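Local coordinates for mandelate racemase/muconate lactonizing protein (Paenibacillus sp., PDB 3V5C), which probably catalyses the magnesium-dependent dehydration of galacturonate, as a member of the enolase superfamily, at residues 139-149 with 184-192; 214-225 with 245-255. The protein carries 1 engineered substitution. All coordinates share one frame; numbering follows the deposited sequence.

Interaction 1 of 2, residues 139-149 with 184-192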
loop_
_atom_site.group_PDB
_atom_site.type_symbol
_atom_site.label_atom_id
_atom_site.label_comp_id
_atom_site.label_asym_id
_atom_site.label_seq_id
_atom_site.Cartn_x
_atom_site.Cartn_y
_atom_site.Cartn_z
ATOM N N ASP A 139 19.594 5.347 10.971
ATOM C CA ASP A 139 20.763 6.143 11.335
ATOM C C ASP A 139 20.890 6.380 12.830
ATOM O O ASP A 139 21.768 7.134 13.245
ATOM C CB ASP A 139 20.621 7.514 10.695
ATOM C CG ASP A 139 19.337 8.208 11.125
ATOM O OD1 ASP A 139 18.260 7.670 10.826
ATOM O OD2 ASP A 139 19.402 9.266 11.781
ATOM N N LEU A 140 20.015 5.790 13.642
ATOM C CA LEU A 140 19.936 6.195 15.044
ATOM C C LEU A 140 21.156 5.781 15.872
ATOM O O LEU A 140 21.405 6.369 16.925
ATOM C CB LEU A 140 18.649 5.697 15.697
ATOM C CG LEU A 140 17.348 6.328 15.197
ATOM C CD1 LEU A 140 16.188 5.742 15.970
ATOM C CD2 LEU A 140 17.392 7.832 15.373
ATOM N N HIS A 141 21.906 4.789 15.389
ATOM C CA HIS A 141 23.114 4.330 16.073
ATOM C C HIS A 141 24.287 5.269 15.822
ATOM O O HIS A 141 25.338 5.130 16.457
ATOM C CB HIS A 141 23.476 2.920 15.621
ATOM C CG HIS A 141 23.799 2.815 14.167
ATOM N ND1 HIS A 141 22.839 2.913 13.181
ATOM C CD2 HIS A 141 24.972 2.585 13.529
ATOM C CE1 HIS A 141 23.413 2.769 11.998
ATOM N NE2 HIS A 141 24.707 2.564 12.182
ATOM N N LEU A 142 24.108 6.214 14.901
ATOM C CA LEU A 142 25.138 7.199 14.571
ATOM C C LEU A 142 24.900 8.541 15.273
ATOM O O LEU A 142 23.849 9.179 15.113
ATOM C CB LEU A 142 25.222 7.407 13.056
ATOM C CG LEU A 142 25.599 6.170 12.244
ATOM C CD1 LEU A 142 25.522 6.470 10.749
ATOM C CD2 LEU A 142 27.000 5.664 12.646
ATOM N N ALA A 143 25.876 8.976 16.060
ATOM C CA ALA A 143 25.742 10.250 16.762
ATOM C C ALA A 143 25.961 11.452 15.845
ATOM O O ALA A 143 25.454 12.541 16.109
ATOM C CB ALA A 143 26.687 10.303 17.957
ATOM N N ASP A 144 26.720 11.253 14.774
ATOM C CA ASP A 144 27.104 12.347 13.893
ATOM C C ASP A 144 26.086 12.572 12.790
ATOM O O ASP A 144 25.790 11.666 12.007
ATOM C CB ASP A 144 28.467 12.077 13.263
ATOM C CG ASP A 144 28.951 13.237 12.440
ATOM O OD1 ASP A 144 28.761 13.222 11.210
ATOM O OD2 ASP A 144 29.523 14.178 13.033
ATOM N N GLU A 145 25.560 13.791 12.720
ATOM C CA GLU A 145 24.535 14.124 11.727
ATOM C C GLU A 145 24.969 13.827 10.282
ATOM O O GLU A 145 24.207 13.254 9.505
ATOM C CB GLU A 145 24.113 15.586 11.878
ATOM C CG GLU A 145 22.861 15.945 11.094
ATOM C CD GLU A 145 22.603 17.434 11.080
ATOM O OE1 GLU A 145 23.182 18.121 10.218
ATOM O OE2 GLU A 145 21.821 17.907 11.929
ATOM N N ARG A 146 26.189 14.204 9.914
ATOM C CA ARG A 146 26.663 13.966 8.558
ATOM C C ARG A 146 26.774 12.478 8.228
ATOM O O ARG A 146 26.432 12.061 7.121
ATOM C CB ARG A 146 27.995 14.679 8.304
ATOM C CG ARG A 146 27.908 16.203 8.383
ATOM C CD ARG A 146 29.247 16.801 8.793
ATOM N NE ARG A 146 29.870 15.989 9.835
ATOM C CZ ARG A 146 30.926 15.202 9.643
ATOM N NH1 ARG A 146 31.506 15.132 8.448
ATOM N NH2 ARG A 146 31.406 14.489 10.650
ATOM N N ALA A 147 27.272 11.689 9.180
ATOM C CA ALA A 147 27.337 10.233 9.025
ATOM C C ALA A 147 25.936 9.667 8.755
ATOM O O ALA A 147 25.749 8.786 7.896
ATOM C CB ALA A 147 27.916 9.606 10.263
ATOM N N ALA A 148 24.967 10.180 9.500
ATOM C CA ALA A 148 23.568 9.765 9.372
ATOM C C ALA A 148 23.037 10.062 7.970
ATOM O O ALA A 148 22.406 9.201 7.345
ATOM C CB ALA A 148 22.728 10.446 10.430
ATOM N N VAL A 149 23.312 11.262 7.464
ATOM C CA VAL A 149 22.901 11.635 6.116
ATOM C C VAL A 149 23.529 10.702 5.082
ATOM O O VAL A 149 22.852 10.198 4.182
ATOM C CB VAL A 149 23.296 13.083 5.783
ATOM C CG1 VAL A 149 23.033 13.391 4.325
ATOM C CG2 VAL A 149 22.568 14.065 6.697
ATOM N N THR A 184 14.923 16.848 15.079
ATOM C CA THR A 184 14.313 17.633 14.013
ATOM C C THR A 184 15.367 18.180 13.038
ATOM O O THR A 184 15.184 18.144 11.811
ATOM C CB THR A 184 13.404 18.734 14.600
ATOM O OG1 THR A 184 12.486 18.131 15.525
ATOM C CG2 THR A 184 12.617 19.450 13.504
ATOM N N LYS A 185 16.470 18.700 13.575
ATOM C CA LYS A 185 17.592 19.113 12.727
ATOM C C LYS A 185 18.082 17.950 11.848
ATOM O O LYS A 185 18.374 18.127 10.660
ATOM C CB LYS A 185 18.730 19.657 13.595
ATOM C CG LYS A 185 19.879 20.277 12.813
ATOM C CD LYS A 185 20.973 20.772 13.768
ATOM C CE LYS A 185 22.347 20.764 13.114
ATOM N NZ LYS A 185 23.424 20.793 14.142
ATOM N N ARG A 186 18.131 16.760 12.434
ATOM C CA ARG A 186 18.623 15.567 11.732
ATOM C C ARG A 186 17.632 15.157 10.647
ATOM O O ARG A 186 18.051 14.821 9.541
ATOM C CB ARG A 186 18.950 14.429 12.720
ATOM C CG ARG A 186 19.097 13.015 12.128
ATOM C CD ARG A 186 20.509 12.471 11.955
ATOM N NE ARG A 186 21.391 12.484 13.134
ATOM C CZ ARG A 186 21.778 11.421 13.849
ATOM N NH1 ARG A 186 21.345 10.179 13.588
ATOM N NH2 ARG A 186 22.631 11.608 14.847
ATOM N N ASP A 187 16.325 15.220 10.943
ATOM C CA ASP A 187 15.311 14.951 9.926
ATOM C C ASP A 187 15.579 15.796 8.690
ATOM O O ASP A 187 15.585 15.290 7.571
ATOM C CB ASP A 187 13.897 15.335 10.393
ATOM C CG ASP A 187 13.298 14.387 11.415
ATOM O OD1 ASP A 187 13.737 13.223 11.580
ATOM O OD2 ASP A 187 12.331 14.849 12.078
ATOM N N ILE A 188 15.751 17.103 8.909
ATOM C CA ILE A 188 15.897 18.066 7.813
ATOM C C ILE A 188 17.131 17.738 6.963
ATOM O O ILE A 188 17.051 17.707 5.735
ATOM C CB ILE A 188 16.003 19.498 8.349
ATOM C CG1 ILE A 188 14.647 19.921 8.925
ATOM C CG2 ILE A 188 16.417 20.460 7.218
ATOM C CD1 ILE A 188 14.696 21.091 9.895
ATOM N N ALA A 189 18.253 17.498 7.642
ATOM C CA ALA A 189 19.509 17.175 6.976
ATOM C C ALA A 189 19.362 15.915 6.136
ATOM O O ALA A 189 19.888 15.833 5.030
ATOM C CB ALA A 189 20.611 16.977 8.001
ATOM N N ILE A 190 18.677 14.916 6.683
ATOM C CA ILE A 190 18.464 13.672 5.947
ATOM C C ILE A 190 17.605 13.894 4.703
ATOM O O ILE A 190 17.904 13.388 3.618
ATOM C CB ILE A 190 17.855 12.587 6.861
ATOM C CG1 ILE A 190 18.908 12.111 7.867
ATOM C CG2 ILE A 190 17.312 11.417 6.032
ATOM C CD1 ILE A 190 18.389 11.206 8.963
ATOM N N VAL A 191 16.514 14.627 4.854
ATOM C CA VAL A 191 15.680 14.907 3.710
ATOM C C VAL A 191 16.453 15.637 2.619
ATOM O O VAL A 191 16.378 15.268 1.459
ATOM C CB VAL A 191 14.426 15.664 4.101
ATOM C CG1 VAL A 191 13.635 16.010 2.837
ATOM C CG2 VAL A 191 13.584 14.801 5.051
ATOM N N ARG A 192 17.215 16.655 2.998
ATOM C CA ARG A 192 18.060 17.349 2.032
ATOM C C ARG A 192 18.992 16.371 1.325
ATOM O O ARG A 192 19.129 16.397 0.103
ATOM C CB ARG A 192 18.926 18.401 2.730
ATOM C CG ARG A 192 18.192 19.574 3.307
ATOM C CD ARG A 192 19.187 20.665 3.715
ATOM N NE ARG A 192 18.505 21.896 4.094
ATOM C CZ ARG A 192 17.904 22.703 3.226
ATOM N NH1 ARG A 192 17.911 22.403 1.934
ATOM N NH2 ARG A 192 17.301 23.807 3.643
#

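Interaction 2 of 2, residues 214-225 with 245-255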
loop_
_atom_site.group_PDB
_atom_site.type_symbol
_atom_site.label_atom_id
_atom_site.label_comp_id
_atom_site.label_asym_id
_atom_site.label_seq_id
_atom_site.Cartn_x
_atom_site.Cartn_y
_atom_site.Cartn_z
ATOM N N LEU A 214 1.893 21.201 14.799
ATOM C CA LEU A 214 1.805 22.085 13.654
ATOM C C LEU A 214 3.057 22.961 13.514
ATOM O O LEU A 214 3.555 23.172 12.406
ATOM C CB LEU A 214 0.522 22.915 13.716
ATOM C CG LEU A 214 0.292 23.953 12.619
ATOM C CD1 LEU A 214 0.213 23.302 11.232
ATOM C CD2 LEU A 214 -1.002 24.732 12.928
ATOM N N ASN A 215 3.550 23.489 14.634
ATOM C CA ASN A 215 4.725 24.355 14.573
ATOM C C ASN A 215 6.012 23.602 14.214
ATOM O O ASN A 215 6.836 24.123 13.468
ATOM C CB ASN A 215 4.884 25.203 15.843
ATOM C CG ASN A 215 4.167 26.540 15.740
ATOM O OD1 ASN A 215 3.903 27.023 14.645
ATOM N ND2 ASN A 215 3.876 27.158 16.878
ATOM N N LEU A 216 6.190 22.377 14.718
ATOM C CA LEU A 216 7.324 21.566 14.265
ATOM C C LEU A 216 7.236 21.352 12.768
ATOM O O LEU A 216 8.244 21.406 12.057
ATOM C CB LEU A 216 7.365 20.213 14.963
ATOM C CG LEU A 216 8.008 20.203 16.337
ATOM C CD1 LEU A 216 7.675 18.902 17.072
ATOM C CD2 LEU A 216 9.531 20.406 16.226
ATOM N N THR A 217 6.017 21.097 12.295
ATOM C CA THR A 217 5.782 20.860 10.880
ATOM C C THR A 217 6.176 22.068 10.063
ATOM O O THR A 217 6.870 21.935 9.059
ATOM C CB THR A 217 4.312 20.499 10.633
ATOM O OG1 THR A 217 4.024 19.293 11.356
ATOM C CG2 THR A 217 4.070 20.279 9.141
ATOM N N LYS A 218 5.755 23.250 10.507
ATOM C CA LYS A 218 6.097 24.470 9.796
ATOM C C LYS A 218 7.603 24.725 9.827
ATOM O O LYS A 218 8.162 25.242 8.853
ATOM C CB LYS A 218 5.345 25.660 10.402
ATOM C CG LYS A 218 3.849 25.612 10.110
ATOM C CD LYS A 218 3.153 26.777 10.817
ATOM C CE LYS A 218 1.689 26.830 10.418
ATOM N NZ LYS A 218 0.980 27.930 11.150
ATOM N N GLU A 219 8.250 24.369 10.934
ATOM C CA GLU A 219 9.696 24.581 11.031
ATOM C C GLU A 219 10.417 23.717 10.012
ATOM O O GLU A 219 11.336 24.182 9.328
ATOM C CB GLU A 219 10.217 24.274 12.423
ATOM C CG GLU A 219 11.718 24.277 12.523
ATOM C CD GLU A 219 12.204 24.429 13.949
ATOM O OE1 GLU A 219 11.444 24.965 14.796
ATOM O OE2 GLU A 219 13.350 24.008 14.220
ATOM N N VAL A 220 9.997 22.460 9.906
ATOM C CA VAL A 220 10.612 21.546 8.957
ATOM C C VAL A 220 10.334 21.944 7.501
ATOM O O VAL A 220 11.248 21.959 6.663
ATOM C CB VAL A 220 10.126 20.138 9.223
ATOM C CG1 VAL A 220 10.534 19.213 8.097
ATOM C CG2 VAL A 220 10.651 19.654 10.574
ATOM N N LEU A 221 9.084 22.277 7.197
ATOM C CA LEU A 221 8.713 22.681 5.845
ATOM C C LEU A 221 9.445 23.952 5.419
ATOM O O LEU A 221 9.883 24.051 4.268
ATOM C CB LEU A 221 7.203 22.879 5.722
ATOM C CG LEU A 221 6.381 21.599 5.838
ATOM C CD1 LEU A 221 4.900 21.903 5.819
ATOM C CD2 LEU A 221 6.741 20.671 4.695
ATOM N N ALA A 222 9.579 24.910 6.335
ATOM C CA ALA A 222 10.287 26.143 6.011
ATOM C C ALA A 222 11.754 25.832 5.739
ATOM O O ALA A 222 12.312 26.296 4.745
ATOM C CB ALA A 222 10.133 27.176 7.125
ATOM N N ALA A 223 12.371 25.031 6.607
ATOM C CA ALA A 223 13.778 24.680 6.429
ATOM C C ALA A 223 13.985 24.028 5.066
ATOM O O ALA A 223 15.014 24.237 4.424
ATOM C CB ALA A 223 14.249 23.767 7.551
ATOM N N LEU A 224 12.990 23.275 4.612
ATOM C CA LEU A 224 13.064 22.569 3.337
ATOM C C LEU A 224 12.447 23.334 2.160
ATOM O O LEU A 224 12.106 22.731 1.153
ATOM C CB LEU A 224 12.459 21.167 3.451
ATOM C CG LEU A 224 13.155 20.228 4.449
ATOM C CD1 LEU A 224 12.290 19.027 4.766
ATOM C CD2 LEU A 224 14.522 19.765 3.923
ATOM N N SER A 225 12.334 24.654 2.294
ATOM C CA SER A 225 11.784 25.509 1.234
ATOM C C SER A 225 12.479 25.288 -0.102
ATOM O O SER A 225 11.832 25.240 -1.153
ATOM C CB SER A 225 11.929 26.982 1.611
ATOM O OG SER A 225 11.057 27.320 2.675
ATOM N N ASP A 245 -5.114 25.506 8.769
ATOM C CA ASP A 245 -4.033 26.444 9.083
ATOM C C ASP A 245 -2.803 26.155 8.216
ATOM O O ASP A 245 -2.307 27.045 7.530
ATOM C CB ASP A 245 -3.722 26.393 10.594
ATOM C CG ASP A 245 -2.562 27.308 11.012
ATOM O OD1 ASP A 245 -1.572 27.402 10.268
ATOM O OD2 ASP A 245 -2.622 27.909 12.118
ATOM N N LEU A 246 -2.347 24.903 8.212
ATOM C CA LEU A 246 -1.173 24.520 7.432
ATOM C C LEU A 246 -1.348 24.845 5.949
ATOM O O LEU A 246 -0.446 25.380 5.312
ATOM C CB LEU A 246 -0.893 23.028 7.601
ATOM C CG LEU A 246 0.398 22.519 6.954
ATOM C CD1 LEU A 246 1.563 23.341 7.459
ATOM C CD2 LEU A 246 0.600 21.068 7.310
ATOM N N LYS A 247 -2.511 24.515 5.403
ATOM C CA LYS A 247 -2.781 24.799 4.001
ATOM C C LYS A 247 -2.693 26.284 3.672
ATOM O O LYS A 247 -2.137 26.666 2.644
ATOM C CB LYS A 247 -4.152 24.254 3.620
ATOM C CG LYS A 247 -4.161 22.764 3.431
ATOM C CD LYS A 247 -3.394 22.405 2.196
ATOM C CE LYS A 247 -3.936 21.138 1.573
ATOM N NZ LYS A 247 -4.059 21.303 0.098
ATOM N N GLU A 248 -3.248 27.115 4.546
ATOM C CA GLU A 248 -3.211 28.563 4.343
ATOM C C GLU A 248 -1.775 29.064 4.414
ATOM O O GLU A 248 -1.356 29.900 3.620
ATOM C CB GLU A 248 -4.094 29.255 5.377
ATOM C CG GLU A 248 -3.971 30.760 5.441
ATOM C CD GLU A 248 -5.039 31.367 6.334
ATOM O OE1 GLU A 248 -6.129 30.764 6.447
ATOM O OE2 GLU A 248 -4.790 32.437 6.930
ATOM N N TRP A 249 -1.020 28.532 5.370
ATOM C CA TRP A 249 0.381 28.873 5.552
ATOM C C TRP A 249 1.194 28.482 4.308
ATOM O O TRP A 249 1.979 29.276 3.804
ATOM C CB TRP A 249 0.895 28.145 6.796
ATOM C CG TRP A 249 2.322 28.426 7.195
ATOM C CD1 TRP A 249 2.768 29.416 8.022
ATOM C CD2 TRP A 249 3.468 27.653 6.840
ATOM N NE1 TRP A 249 4.136 29.329 8.175
ATOM C CE2 TRP A 249 4.588 28.251 7.459
ATOM C CE3 TRP A 249 3.661 26.512 6.049
ATOM C CZ2 TRP A 249 5.874 27.744 7.320
ATOM C CZ3 TRP A 249 4.949 26.018 5.901
ATOM C CH2 TRP A 249 6.037 26.634 6.534
ATOM N N LEU A 250 1.005 27.262 3.815
ATOM C CA LEU A 250 1.678 26.822 2.602
ATOM C C LEU A 250 1.317 27.725 1.420
ATOM O O LEU A 250 2.161 28.017 0.574
ATOM C CB LEU A 250 1.294 25.380 2.272
ATOM C CG LEU A 250 1.925 24.300 3.154
ATOM C CD1 LEU A 250 1.268 22.964 2.854
ATOM C CD2 LEU A 250 3.420 24.228 2.909
ATOM N N GLY A 251 0.059 28.142 1.356
ATOM C CA GLY A 251 -0.399 28.997 0.271
ATOM C C GLY A 251 0.274 30.360 0.301
ATOM O O GLY A 251 0.740 30.856 -0.728
ATOM N N GLN A 252 0.332 30.966 1.482
ATOM C CA GLN A 252 0.931 32.285 1.627
ATOM C C GLN A 252 2.394 32.259 1.216
ATOM O O GLN A 252 2.941 33.272 0.780
ATOM C CB GLN A 252 0.801 32.786 3.066
ATOM C CG GLN A 252 -0.592 33.265 3.422
ATOM C CD GLN A 252 -1.030 34.450 2.579
ATOM O OE1 GLN A 252 -0.442 35.532 2.654
ATOM N NE2 GLN A 252 -2.063 34.252 1.766
ATOM N N ARG A 253 3.016 31.090 1.345
ATOM C CA ARG A 253 4.437 30.926 1.058
ATOM C C ARG A 253 4.695 30.502 -0.380
ATOM O O ARG A 253 5.840 30.484 -0.828
ATOM C CB ARG A 253 5.040 29.880 1.994
ATOM C CG ARG A 253 4.962 30.254 3.457
ATOM C CD ARG A 253 5.518 29.141 4.322
ATOM N NE ARG A 253 6.807 28.683 3.817
ATOM C CZ ARG A 253 7.983 29.185 4.183
ATOM N NH1 ARG A 253 9.100 28.696 3.657
ATOM N NH2 ARG A 253 8.053 30.164 5.074
ATOM N N GLY A 254 3.633 30.137 -1.091
ATOM C CA GLY A 254 3.763 29.601 -2.436
ATOM C C GLY A 254 4.470 28.255 -2.452
ATOM O O GLY A 254 5.050 27.850 -3.461
ATOM N N GLN A 255 4.414 27.558 -1.321
ATOM C CA GLN A 255 5.059 26.262 -1.177
ATOM C C GLN A 255 4.082 25.145 -1.531
ATOM O O GLN A 255 3.081 24.934 -0.839
ATOM C CB GLN A 255 5.611 26.096 0.253
ATOM C CG GLN A 255 6.454 24.851 0.468
ATOM C CD GLN A 255 7.254 24.885 1.768
ATOM O OE1 GLN A 255 7.063 25.763 2.612
ATOM N NE2 GLN A 255 8.160 23.927 1.927
HETATM O O HOH W 1 11.633 29.685 4.391
HETATM O O HOH W 2 9.173 22.316 -0.446
#

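Interaction 1 of 2, residues 139-149 with 184-192
D139 and R186 join the loop ahead of helix 145-161 to helix 180-198, two neighbouring outer helices of the enolase-superfamily barrel domain. D139 opens a type I turn that ends at L142. Its OD2 takes R186 NH1 at 2.8 Å in a nearly straight salt bridge, met on the anti side and lying in the guanidinium plane, although the two planar groups are turned 63° apart. The other oxygen, OD1, pairs with R173, so the carboxylate is shared by two arginines. CD1 of I190 packs against OD2 from the helix side. At the far end of the turn L142 O receives R186 NH2 at 2.7 Å and, weakly, NH1, while A143 O lies beside NH2 near the guanidinium plane. The arginine gets there because its chain bends at chi2 (103°) and chi3 (53°), carrying the guanidinium into the curl of the loop. With an alanine in place of R186, D139 OD2 and L142 O are likely to lose this charged donor, and a gap to open beneath A148. D144 is the N-cap of helix 145-161: its OD1 accepts from A147 N through the anti lone pair. E145 reaches across to the other helix, toward K185 and A189, crossing K185 at about a right angle; OE2 lies 3.1 Å from K185 CE, whereas the salt bridge to NZ is long at 4.0 Å. OE1 rests against the methyl of A189. One turn on, A148 places CB over one face of the R186 guanidinium, so the buried group has a methyl above it and oxygens round its rim. V149 finishes the contact, its CG2 lying 3.7 Å from A189 CB and 3.6 Å from A189 O.

Interaction 2 of 2, residues 214-225 with 245-255
K218 and W249 form the broadest meeting of helices 214-223 and 240-253, whose short segments run roughly parallel, with axes 11.2 Å apart at closest approach and 23° between their directions. Apolar contacts fill the side toward the barrel. L246 is a knob seated among L214, T217, K218 and L221, its CD1 4.0 Å from L221 CD1 and its CD2 against T217 CG2; beyond it L232 of strand 231-233 touches both L221 and L246. L250 CD2 also packs on L221 CD1. The aromatic contact is a CH-pi interaction: the extended K218 chain runs over one face of the indole, with CD 3.8 Å from the centroid of the five-membered ring, almost on its normal. R253 CD lies over the opposite face, offset toward the rim, while A222 N and L221 CB meet the ring's edge. The charged contact follows from that path: beyond the ring, K218 NZ reaches D245 OD1 on the syn side at 2.8 Å, and L214 CD2 flanks the same carboxylate. Polar bonds gather at the C-terminal ends. Q255, extended with CG anti to its N (chi1 -173°), sends NE2 to L221 O at 2.9 Å in an almost straight bond that arrives above the carbonyl plane; its OE1 accepts R253 NE. R253 lays its guanidinium beneath A222 CB, and its NH1 donates to a water that in turn reaches A222 O by a weak bond; A222 O also accepts S225 OG in the carbonyl plane. The Schellman motif at G254 turns the chain out of the helix and brings Q255 back toward helix 214-223. Such side-by-side packing of consecutive helices outside parallel strands is typical of the beta/alpha-barrel of the enolase fold.

Overall arrangement
Interaction 1 and interaction 2 follow one another along the chain and around the outside of the barrel, their centres about 21 Å apart and each about 27 Å from the centre of the chain. They are joined directly, because helix 180-198 of the first packs on helix 214-223 of the second: T184 CG2 lies 3.5 Å from V220 CG2, I188 CD1 3.6 Å from A223 CB, and R192 CG 3.7 Å from L224 CD2. Together the two contacts link four successive helices. Both are structural packing on the barrel's outer layer; the nearer approach to the metal is the T217 side chain, about 12 Å from the magnesium ion bound by E238 and D261.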